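Local coordinates for protein inorganic polyphosphate/ATP-glucomannokinase (Arthrobacter sp., PDB 1WOQ) that phosphorylates glucose and mannose, drawing the phosphate from inorganic polyphosphate or from ATP, and belongs to the ROK family of sugar kinases, at residues A156-D160 against G161-P165; L235-R238 against T239-P243; A59-V62 against A63-A67. All blocks are in the same frame, centred on the assembly; numbering follows the deposited sequence.

Contact 1. Residues A156-D160 against G161-P165; sequences AFIFD and GKLVP
F159 and K162 grip each other by two backbone hydrogen bonds across the type I' turn of a tight beta hairpin. F159 N reaches K162 O at 2.8 Å, and K162 N returns the bond to F159 O at 2.9 Å. D160 and G161 fill the two corners with positive phi, a backbone shape that glycine takes readily. V164 N gives F157 O a nearly straight bond of 2.8 Å. On the face carrying F157, F159 and V164, the side chains of F157 and V164 run side by side, and V164 CG2 lies 3.8 Å from F157 CD2; beta-branched valine suits the extended strand. On the face of I158 and L163, CG of L163 stands anti to its backbone N (chi1 171°), and its CD1 comes within 4.0 Å of I158 CD1. Helix 123-134 covers these two aliphatic chains, where I158 touches A132 and L163 touches L129, while F213 meets the F157 ring edge-to-face. D160 OD1 accepts from G142 N, tying the turn to the chain leading into strand 143-149. Where the strands part, one water accepts from F157 N at 2.9 Å and donates to V164 O at 2.7 Å.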
ATOM      1  N   ALA A 156      -4.214   3.371  -5.745  1.00 11.65           N
ATOM      2  CA  ALA A 156      -3.136   4.267  -6.130  1.00 12.51           C
ATOM      3  C   ALA A 156      -3.534   4.774  -7.512  1.00 12.83           C
ATOM      4  O   ALA A 156      -3.757   3.979  -8.430  1.00 13.18           O
ATOM      5  CB  ALA A 156      -1.810   3.516  -6.215  1.00 10.82           C
ATOM      6  N   PHE A 157      -3.642   6.089  -7.649  1.00 12.05           N
ATOM      7  CA  PHE A 157      -4.012   6.698  -8.921  1.00 13.59           C
ATOM      8  C   PHE A 157      -2.718   7.121  -9.615  1.00 12.85           C
ATOM      9  O   PHE A 157      -2.029   8.035  -9.162  1.00 14.37           O
ATOM     10  CB  PHE A 157      -4.914   7.914  -8.670  1.00 12.53           C
ATOM     11  CG  PHE A 157      -5.696   8.361  -9.880  1.00 12.03           C
ATOM     12  CD1 PHE A 157      -7.088   8.374  -9.852  1.00 13.76           C
ATOM     13  CD2 PHE A 157      -5.042   8.779 -11.037  1.00 13.57           C
ATOM     14  CE1 PHE A 157      -7.823   8.801 -10.964  1.00 15.16           C
ATOM     15  CE2 PHE A 157      -5.762   9.205 -12.154  1.00 13.89           C
ATOM     16  CZ  PHE A 157      -7.156   9.217 -12.118  1.00 14.17           C
ATOM     17  N   ILE A 158      -2.388   6.435 -10.703  1.00 13.53           N
ATOM     18  CA  ILE A 158      -1.180   6.723 -11.468  1.00 13.55           C
ATOM     19  C   ILE A 158      -1.576   7.332 -12.815  1.00 14.17           C
ATOM     20  O   ILE A 158      -2.494   6.842 -13.468  1.00 13.68           O
ATOM     21  CB  ILE A 158      -0.368   5.426 -11.748  1.00 15.90           C
ATOM     22  CG1 ILE A 158      -0.072   4.685 -10.439  1.00 15.84           C
ATOM     23  CG2 ILE A 158       0.937   5.767 -12.467  1.00 14.23           C
ATOM     24  CD1 ILE A 158       0.757   5.479  -9.445  1.00 18.63           C
ATOM     25  N   PHE A 159      -0.905   8.410 -13.211  1.00 15.01           N
ATOM     26  CA  PHE A 159      -1.176   9.038 -14.504  1.00 14.89           C
ATOM     27  C   PHE A 159       0.149   9.349 -15.185  1.00 15.79           C
ATOM     28  O   PHE A 159       0.965  10.111 -14.660  1.00 16.06           O
ATOM     29  CB  PHE A 159      -1.983  10.328 -14.353  1.00 16.05           C
ATOM     30  CG  PHE A 159      -2.407  10.915 -15.671  1.00 17.72           C
ATOM     31  CD1 PHE A 159      -3.340  10.259 -16.467  1.00 16.00           C
ATOM     32  CD2 PHE A 159      -1.831  12.091 -16.146  1.00 19.75           C
ATOM     33  CE1 PHE A 159      -3.696  10.757 -17.719  1.00 18.85           C
ATOM     34  CE2 PHE A 159      -2.180  12.600 -17.399  1.00 19.55           C
ATOM     35  CZ  PHE A 159      -3.114  11.929 -18.186  1.00 18.98           C
ATOM     36  N   ASP A 160       0.354   8.762 -16.359  1.00 16.96           N
ATOM     37  CA  ASP A 160       1.595   8.947 -17.104  1.00 18.79           C
ATOM     38  C   ASP A 160       2.783   8.562 -16.227  1.00 18.98           C
ATOM     39  O   ASP A 160       3.832   9.215 -16.249  1.00 20.41           O
ATOM     40  CB  ASP A 160       1.739  10.399 -17.582  1.00 19.67           C
ATOM     41  CG  ASP A 160       0.884  10.703 -18.803  1.00 22.44           C
ATOM     42  OD1 ASP A 160       0.364   9.756 -19.427  1.00 24.13           O
ATOM     43  OD2 ASP A 160       0.744  11.897 -19.148  1.00 26.49           O
ATOM     44  N   GLY A 161       2.603   7.503 -15.445  1.00 17.78           N
ATOM     45  CA  GLY A 161       3.662   7.017 -14.577  1.00 18.43           C
ATOM     46  C   GLY A 161       3.909   7.821 -13.313  1.00 18.28           C
ATOM     47  O   GLY A 161       4.812   7.496 -12.536  1.00 17.82           O
ATOM     48  N   LYS A 162       3.114   8.862 -13.095  1.00 16.26           N
ATOM     49  CA  LYS A 162       3.274   9.704 -11.914  1.00 18.68           C
ATOM     50  C   LYS A 162       2.140   9.469 -10.927  1.00 15.93           C
ATOM     51  O   LYS A 162       1.004   9.235 -11.324  1.00 15.38           O
ATOM     52  CB  LYS A 162       3.285  11.186 -12.302  1.00 20.90           C
ATOM     53  CG  LYS A 162       4.324  11.576 -13.341  1.00 27.21           C
ATOM     54  CD  LYS A 162       4.410  13.095 -13.483  1.00 32.89           C
ATOM     55  CE  LYS A 162       3.070  13.714 -13.863  1.00 36.08           C
ATOM     56  NZ  LYS A 162       3.104  15.208 -13.816  1.00 36.93           N
ATOM     57  N   LEU A 163       2.450   9.542  -9.640  1.00 14.78           N
ATOM     58  CA  LEU A 163       1.432   9.338  -8.619  1.00 12.95           C
ATOM     59  C   LEU A 163       0.569  10.567  -8.364  1.00 13.50           C
ATOM     60  O   LEU A 163       1.082  11.653  -8.099  1.00 15.60           O
ATOM     61  CB  LEU A 163       2.080   8.916  -7.293  1.00 13.09           C
ATOM     62  CG  LEU A 163       1.154   8.877  -6.069  1.00 14.97           C
ATOM     63  CD1 LEU A 163       0.185   7.701  -6.175  1.00 13.61           C
ATOM     64  CD2 LEU A 163       1.998   8.751  -4.803  1.00 16.65           C
ATOM     65  N   VAL A 164      -0.745  10.385  -8.478  1.00 13.31           N
ATOM     66  CA  VAL A 164      -1.725  11.422  -8.164  1.00 13.98           C
ATOM     67  C   VAL A 164      -2.038  10.920  -6.750  1.00 12.61           C
ATOM     68  O   VAL A 164      -2.799   9.972  -6.567  1.00 13.76           O
ATOM     69  CB  VAL A 164      -2.968  11.316  -9.071  1.00 12.80           C
ATOM     70  CG1 VAL A 164      -4.024  12.314  -8.628  1.00 13.88           C
ATOM     71  CG2 VAL A 164      -2.567  11.589 -10.524  1.00 13.72           C
ATOM     72  N   PRO A 165      -1.449  11.558  -5.730  1.00 14.36           N
ATOM     73  CA  PRO A 165      -1.641  11.151  -4.337  1.00 13.78           C
ATOM     74  C   PRO A 165      -2.996  11.120  -3.657  1.00 13.50           C
ATOM     75  O   PRO A 165      -3.908  11.882  -3.978  1.00 12.29           O
ATOM     76  CB  PRO A 165      -0.663  12.052  -3.586  1.00 15.64           C
ATOM     77  CG  PRO A 165      -0.752  13.321  -4.360  1.00 19.66           C
ATOM     78  CD  PRO A 165      -0.725  12.841  -5.800  1.00 15.06           C
TER
HETATM   79  O   HOH W   1      -3.513   7.786  -5.250  1.00 11.20           O

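Contact 2. Residues L235-R238 against T239-P243; sequences LRLR and TPIVP
L237 CG lies beside its own backbone N (chi1 -54°), I241 CG1 stands anti to its N (chi1 -178°), and these two torsions bring CD1 of each to 4.3 Å from the other. L235, two residues before L237 in an extended loop, sends its CD1 to the same I241 CD1, at 4.2 Å. One isoleucine methyl is thus met by two leucines, and long aliphatic chains suit the task because they span the bend between loop and strand. At that bend L237 CB sits 3.7 Å from T239 O. T239 OG1 is turned to the side of its backbone N and hydrogen-bonds to E210 OE1 of helix 195-213; a threonine therefore serves a buried place with a polar anchor. F206 of that helix packs against both L237 and I241, and strand 241-243 continues as the edge of the sheet beside strand 217-221. R236 NH1 bonds to L235 O at 2.8 Å, from above the carbonyl plane, and also to P233 O. The leucine and isoleucine side chains meet by apolar contact, which fixes no direction, so the bend probably owes its definition to the T239 bond to E210 and the packing on F206.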
ATOM      1  N   LEU A 235     -14.621 -11.764 -14.667  1.00 24.22           N
ATOM      2  CA  LEU A 235     -14.989 -10.387 -14.957  1.00 22.92           C
ATOM      3  C   LEU A 235     -15.121 -10.092 -16.445  1.00 23.26           C
ATOM      4  O   LEU A 235     -14.481 -10.729 -17.282  1.00 24.36           O
ATOM      5  CB  LEU A 235     -13.972  -9.429 -14.325  1.00 20.43           C
ATOM      6  CG  LEU A 235     -13.752  -9.614 -12.819  1.00 18.71           C
ATOM      7  CD1 LEU A 235     -12.762  -8.564 -12.313  1.00 17.73           C
ATOM      8  CD2 LEU A 235     -15.077  -9.491 -12.083  1.00 19.16           C
ATOM      9  N   ARG A 236     -15.975  -9.126 -16.759  1.00 23.23           N
ATOM     10  CA  ARG A 236     -16.208  -8.703 -18.133  1.00 24.68           C
ATOM     11  C   ARG A 236     -16.073  -7.188 -18.154  1.00 24.09           C
ATOM     12  O   ARG A 236     -17.056  -6.460 -18.013  1.00 23.19           O
ATOM     13  CB  ARG A 236     -17.607  -9.129 -18.585  1.00 26.04           C
ATOM     14  CG  ARG A 236     -17.780 -10.642 -18.699  1.00 31.07           C
ATOM     15  CD  ARG A 236     -16.932 -11.209 -19.833  1.00 33.94           C
ATOM     16  NE  ARG A 236     -17.042 -12.663 -19.947  1.00 37.70           N
ATOM     17  CZ  ARG A 236     -16.436 -13.530 -19.142  1.00 38.95           C
ATOM     18  NH1 ARG A 236     -15.665 -13.101 -18.152  1.00 40.09           N
ATOM     19  NH2 ARG A 236     -16.597 -14.833 -19.327  1.00 40.01           N
ATOM     20  N   LEU A 237     -14.840  -6.724 -18.322  1.00 24.49           N
ATOM     21  CA  LEU A 237     -14.549  -5.298 -18.331  1.00 23.86           C
ATOM     22  C   LEU A 237     -13.966  -4.842 -19.658  1.00 25.68           C
ATOM     23  O   LEU A 237     -13.442  -5.644 -20.430  1.00 26.16           O
ATOM     24  CB  LEU A 237     -13.553  -4.972 -17.218  1.00 22.33           C
ATOM     25  CG  LEU A 237     -13.927  -5.426 -15.808  1.00 21.18           C
ATOM     26  CD1 LEU A 237     -12.726  -5.264 -14.886  1.00 20.29           C
ATOM     27  CD2 LEU A 237     -15.115  -4.621 -15.311  1.00 21.29           C
ATOM     28  N   ARG A 238     -14.053  -3.543 -19.913  1.00 25.81           N
ATOM     29  CA  ARG A 238     -13.509  -2.979 -21.138  1.00 26.55           C
ATOM     30  C   ARG A 238     -12.032  -2.683 -20.885  1.00 24.44           C
ATOM     31  O   ARG A 238     -11.259  -2.474 -21.814  1.00 25.79           O
ATOM     32  CB  ARG A 238     -14.243  -1.681 -21.493  1.00 30.90           C
ATOM     33  CG  ARG A 238     -14.003  -1.194 -22.915  1.00 38.39           C
ATOM     34  CD  ARG A 238     -14.522  -2.204 -23.932  1.00 43.41           C
ATOM     35  NE  ARG A 238     -14.470  -1.702 -25.303  1.00 46.80           N
ATOM     36  CZ  ARG A 238     -15.147  -0.644 -25.741  1.00 48.68           C
ATOM     37  NH1 ARG A 238     -15.039  -0.264 -27.006  1.00 49.74           N
ATOM     38  NH2 ARG A 238     -15.932   0.034 -24.913  1.00 49.40           N
ATOM     39  N   THR A 239     -11.650  -2.689 -19.613  1.00 20.99           N
ATOM     40  CA  THR A 239     -10.277  -2.396 -19.205  1.00 19.11           C
ATOM     41  C   THR A 239      -9.485  -3.653 -18.875  1.00 18.00           C
ATOM     42  O   THR A 239      -9.963  -4.521 -18.149  1.00 17.91           O
ATOM     43  CB  THR A 239     -10.259  -1.515 -17.937  1.00 17.52           C
ATOM     44  OG1 THR A 239     -11.136  -0.398 -18.116  1.00 21.09           O
ATOM     45  CG2 THR A 239      -8.848  -1.015 -17.645  1.00 17.63           C
ATOM     46  N   PRO A 240      -8.260  -3.772 -19.408  1.00 18.57           N
ATOM     47  CA  PRO A 240      -7.488  -4.969 -19.079  1.00 17.48           C
ATOM     48  C   PRO A 240      -7.206  -4.931 -17.581  1.00 17.04           C
ATOM     49  O   PRO A 240      -7.008  -3.858 -17.004  1.00 14.28           O
ATOM     50  CB  PRO A 240      -6.227  -4.821 -19.932  1.00 20.57           C
ATOM     51  CG  PRO A 240      -6.096  -3.337 -20.107  1.00 22.23           C
ATOM     52  CD  PRO A 240      -7.521  -2.897 -20.334  1.00 20.36           C
ATOM     53  N   ILE A 241      -7.206  -6.095 -16.947  1.00 16.06           N
ATOM     54  CA  ILE A 241      -6.971  -6.153 -15.512  1.00 16.26           C
ATOM     55  C   ILE A 241      -6.029  -7.303 -15.195  1.00 16.47           C
ATOM     56  O   ILE A 241      -6.256  -8.444 -15.603  1.00 18.81           O
ATOM     57  CB  ILE A 241      -8.322  -6.290 -14.751  1.00 13.13           C
ATOM     58  CG1 ILE A 241      -8.078  -6.311 -13.240  1.00 14.03           C
ATOM     59  CG2 ILE A 241      -9.075  -7.536 -15.221  1.00 16.59           C
ATOM     60  CD1 ILE A 241      -9.337  -6.064 -12.417  1.00 16.33           C
ATOM     61  N   VAL A 242      -4.954  -6.986 -14.484  1.00 15.95           N
ATOM     62  CA  VAL A 242      -3.952  -7.979 -14.137  1.00 17.45           C
ATOM     63  C   VAL A 242      -3.515  -7.865 -12.683  1.00 17.94           C
ATOM     64  O   VAL A 242      -3.643  -6.809 -12.055  1.00 17.01           O
ATOM     65  CB  VAL A 242      -2.693  -7.825 -15.027  1.00 16.26           C
ATOM     66  CG1 VAL A 242      -3.086  -7.826 -16.498  1.00 17.08           C
ATOM     67  CG2 VAL A 242      -1.964  -6.531 -14.676  1.00 18.43           C
ATOM     68  N   PRO A 243      -2.995  -8.961 -12.122  1.00 18.36           N
ATOM     69  CA  PRO A 243      -2.549  -8.901 -10.731  1.00 18.91           C
ATOM     70  C   PRO A 243      -1.238  -8.126 -10.645  1.00 17.89           C
ATOM     71  O   PRO A 243      -0.492  -8.034 -11.626  1.00 16.73           O
ATOM     72  CB  PRO A 243      -2.386 -10.371 -10.362  1.00 19.09           C
ATOM     73  CG  PRO A 243      -1.966 -10.989 -11.662  1.00 21.88           C
ATOM     74  CD  PRO A 243      -2.909 -10.336 -12.646  1.00 20.09           C
TER

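Contact 3. Residues A59-V62 against A63-A67; sequences ALVV and AELSA
S66 leans back over the turn of helix before it, toward V62. Its CB lies 3.2 Å from V62 O, and from there OG, held beside the backbone N by a chi1 of -58°, reaches the same carbonyl oxygen at 2.6 Å while passing 3.6 Å from V62 CG1. S66 N donates to V62 O as well, at 2.8 Å, so one oxygen takes two bonds from one residue. The donors come from opposite faces of the carbonyl plane: OG stands 40° out of it, N is tilted by 22°. OG has a further partner in R116 NH1, which donates to it and would favour its giving its own proton to the carbonyl. With an alanine here, R116 is likely to lose its hydroxyl partner and V62 O to keep only the backbone amide of the two donors.

This is the C-terminal part of helix 51-66, and the i to i+4 pattern of an alpha helix continues through A63 N to A59 O, E64 N to L60 O and L65 N to V61 O. V61 and L65, one turn apart, lie side by side and point the same way, with V61 CG1 4.1 Å from L65 CD1. Both are buried aliphatic residues facing the sheet: V61 rests on I17, I24, F41 and V43, and L65 on I15, I28 and F41. A59 and V62 are turned to L114 of helix 106-114, where alanine's small size suits close helix packing. A63 lies on the exposed side, its methyl 3.2 Å from A59 O. E64 is bent at chi2, and its OE2 forms a salt bridge with R68 NE, four residues on.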
ATOM      1  N   ALA A  59      10.294   1.196  15.225  1.00 14.20           N
ATOM      2  CA  ALA A  59      11.660   1.352  15.706  1.00 13.84           C
ATOM      3  C   ALA A  59      12.388   0.012  15.742  1.00 14.25           C
ATOM      4  O   ALA A  59      13.557  -0.073  15.368  1.00 12.74           O
ATOM      5  CB  ALA A  59      11.664   1.984  17.091  1.00 13.43           C
ATOM      6  N   LEU A  60      11.700  -1.037  16.187  1.00 13.84           N
ATOM      7  CA  LEU A  60      12.320  -2.357  16.257  1.00 13.15           C
ATOM      8  C   LEU A  60      12.670  -2.884  14.871  1.00 13.70           C
ATOM      9  O   LEU A  60      13.739  -3.462  14.679  1.00 13.24           O
ATOM     10  CB  LEU A  60      11.399  -3.353  16.971  1.00 14.10           C
ATOM     11  CG  LEU A  60      11.204  -3.114  18.470  1.00 17.84           C
ATOM     12  CD1 LEU A  60      10.095  -4.004  18.989  1.00 17.76           C
ATOM     13  CD2 LEU A  60      12.512  -3.385  19.207  1.00 18.74           C
ATOM     14  N   VAL A  61      11.775  -2.694  13.904  1.00 12.74           N
ATOM     15  CA  VAL A  61      12.053  -3.170  12.551  1.00 12.61           C
ATOM     16  C   VAL A  61      13.247  -2.419  11.965  1.00 12.32           C
ATOM     17  O   VAL A  61      14.159  -3.023  11.398  1.00 12.89           O
ATOM     18  CB  VAL A  61      10.837  -2.992  11.611  1.00 12.52           C
ATOM     19  CG1 VAL A  61      11.202  -3.446  10.194  1.00 12.84           C
ATOM     20  CG2 VAL A  61       9.654  -3.803  12.127  1.00 12.34           C
ATOM     21  N   VAL A  62      13.240  -1.096  12.101  1.00 13.73           N
ATOM     22  CA  VAL A  62      14.332  -0.282  11.584  1.00 13.97           C
ATOM     23  C   VAL A  62      15.650  -0.624  12.273  1.00 14.38           C
ATOM     24  O   VAL A  62      16.698  -0.672  11.631  1.00 15.25           O
ATOM     25  CB  VAL A  62      14.035   1.226  11.762  1.00 12.36           C
ATOM     26  CG1 VAL A  62      15.278   2.054  11.438  1.00 15.04           C
ATOM     27  CG2 VAL A  62      12.884   1.635  10.847  1.00 13.74           C
ATOM     28  N   ALA A  63      15.596  -0.869  13.578  1.00 14.29           N
ATOM     29  CA  ALA A  63      16.802  -1.208  14.325  1.00 16.32           C
ATOM     30  C   ALA A  63      17.409  -2.499  13.787  1.00 15.67           C
ATOM     31  O   ALA A  63      18.623  -2.598  13.618  1.00 17.01           O
ATOM     32  CB  ALA A  63      16.481  -1.357  15.806  1.00 16.00           C
ATOM     33  N   GLU A  64      16.559  -3.487  13.526  1.00 15.00           N
ATOM     34  CA  GLU A  64      17.016  -4.772  13.002  1.00 15.31           C
ATOM     35  C   GLU A  64      17.699  -4.614  11.648  1.00 15.18           C
ATOM     36  O   GLU A  64      18.812  -5.104  11.445  1.00 15.04           O
ATOM     37  CB  GLU A  64      15.826  -5.733  12.874  1.00 15.46           C
ATOM     38  CG  GLU A  64      16.056  -6.964  11.996  1.00 17.67           C
ATOM     39  CD  GLU A  64      17.131  -7.902  12.519  1.00 19.76           C
ATOM     40  OE1 GLU A  64      17.370  -7.934  13.743  1.00 20.82           O
ATOM     41  OE2 GLU A  64      17.725  -8.628  11.697  1.00 20.85           O
ATOM     42  N   LEU A  65      17.032  -3.926  10.725  1.00 14.33           N
ATOM     43  CA  LEU A  65      17.574  -3.722   9.385  1.00 13.82           C
ATOM     44  C   LEU A  65      18.835  -2.869   9.379  1.00 14.64           C
ATOM     45  O   LEU A  65      19.755  -3.127   8.606  1.00 16.21           O
ATOM     46  CB  LEU A  65      16.513  -3.081   8.479  1.00 13.60           C
ATOM     47  CG  LEU A  65      15.241  -3.914   8.274  1.00 12.78           C
ATOM     48  CD1 LEU A  65      14.217  -3.105   7.481  1.00 13.69           C
ATOM     49  CD2 LEU A  65      15.574  -5.212   7.549  1.00 14.72           C
ATOM     50  N   SER A  66      18.878  -1.858  10.242  1.00 14.84           N
ATOM     51  CA  SER A  66      20.034  -0.968  10.312  1.00 16.93           C
ATOM     52  C   SER A  66      21.283  -1.670  10.841  1.00 18.86           C
ATOM     53  O   SER A  66      22.401  -1.195  10.634  1.00 19.55           O
ATOM     54  CB  SER A  66      19.721   0.238  11.203  1.00 17.45           C
ATOM     55  OG  SER A  66      18.591   0.947  10.732  1.00 22.29           O
ATOM     56  N   ALA A  67      21.096  -2.799  11.517  1.00 19.44           N
ATOM     57  CA  ALA A  67      22.224  -3.539  12.076  1.00 21.17           C
ATOM     58  C   ALA A  67      22.824  -4.524  11.080  1.00 22.53           C
ATOM     59  O   ALA A  67      23.875  -5.112  11.333  1.00 23.59           O
ATOM     60  CB  ALA A  67      21.789  -4.279  13.338  1.00 19.98           C
TER

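How the contacts relate
Along the chain contact 3 comes first, then contact 1, then contact 2. Contacts 1 and 2 reach the same five-stranded mixed sheet, at its two outermost strands, 162-164 and 241-243; their centres are about 19 Å apart and their nearest atoms about 11 Å. Contact 3 belongs to helix 51-66, which packs on the other mixed sheet, its centre about 30 Å from that of contact 1 and 40 Å from that of contact 2. The two sheets fit the two halves of the actin-like ATPase clan, whose sugar kinases probably hold substrate between them; contact 1 lies nearer the middle, L163's side chain about 11 Å from the bound glucose.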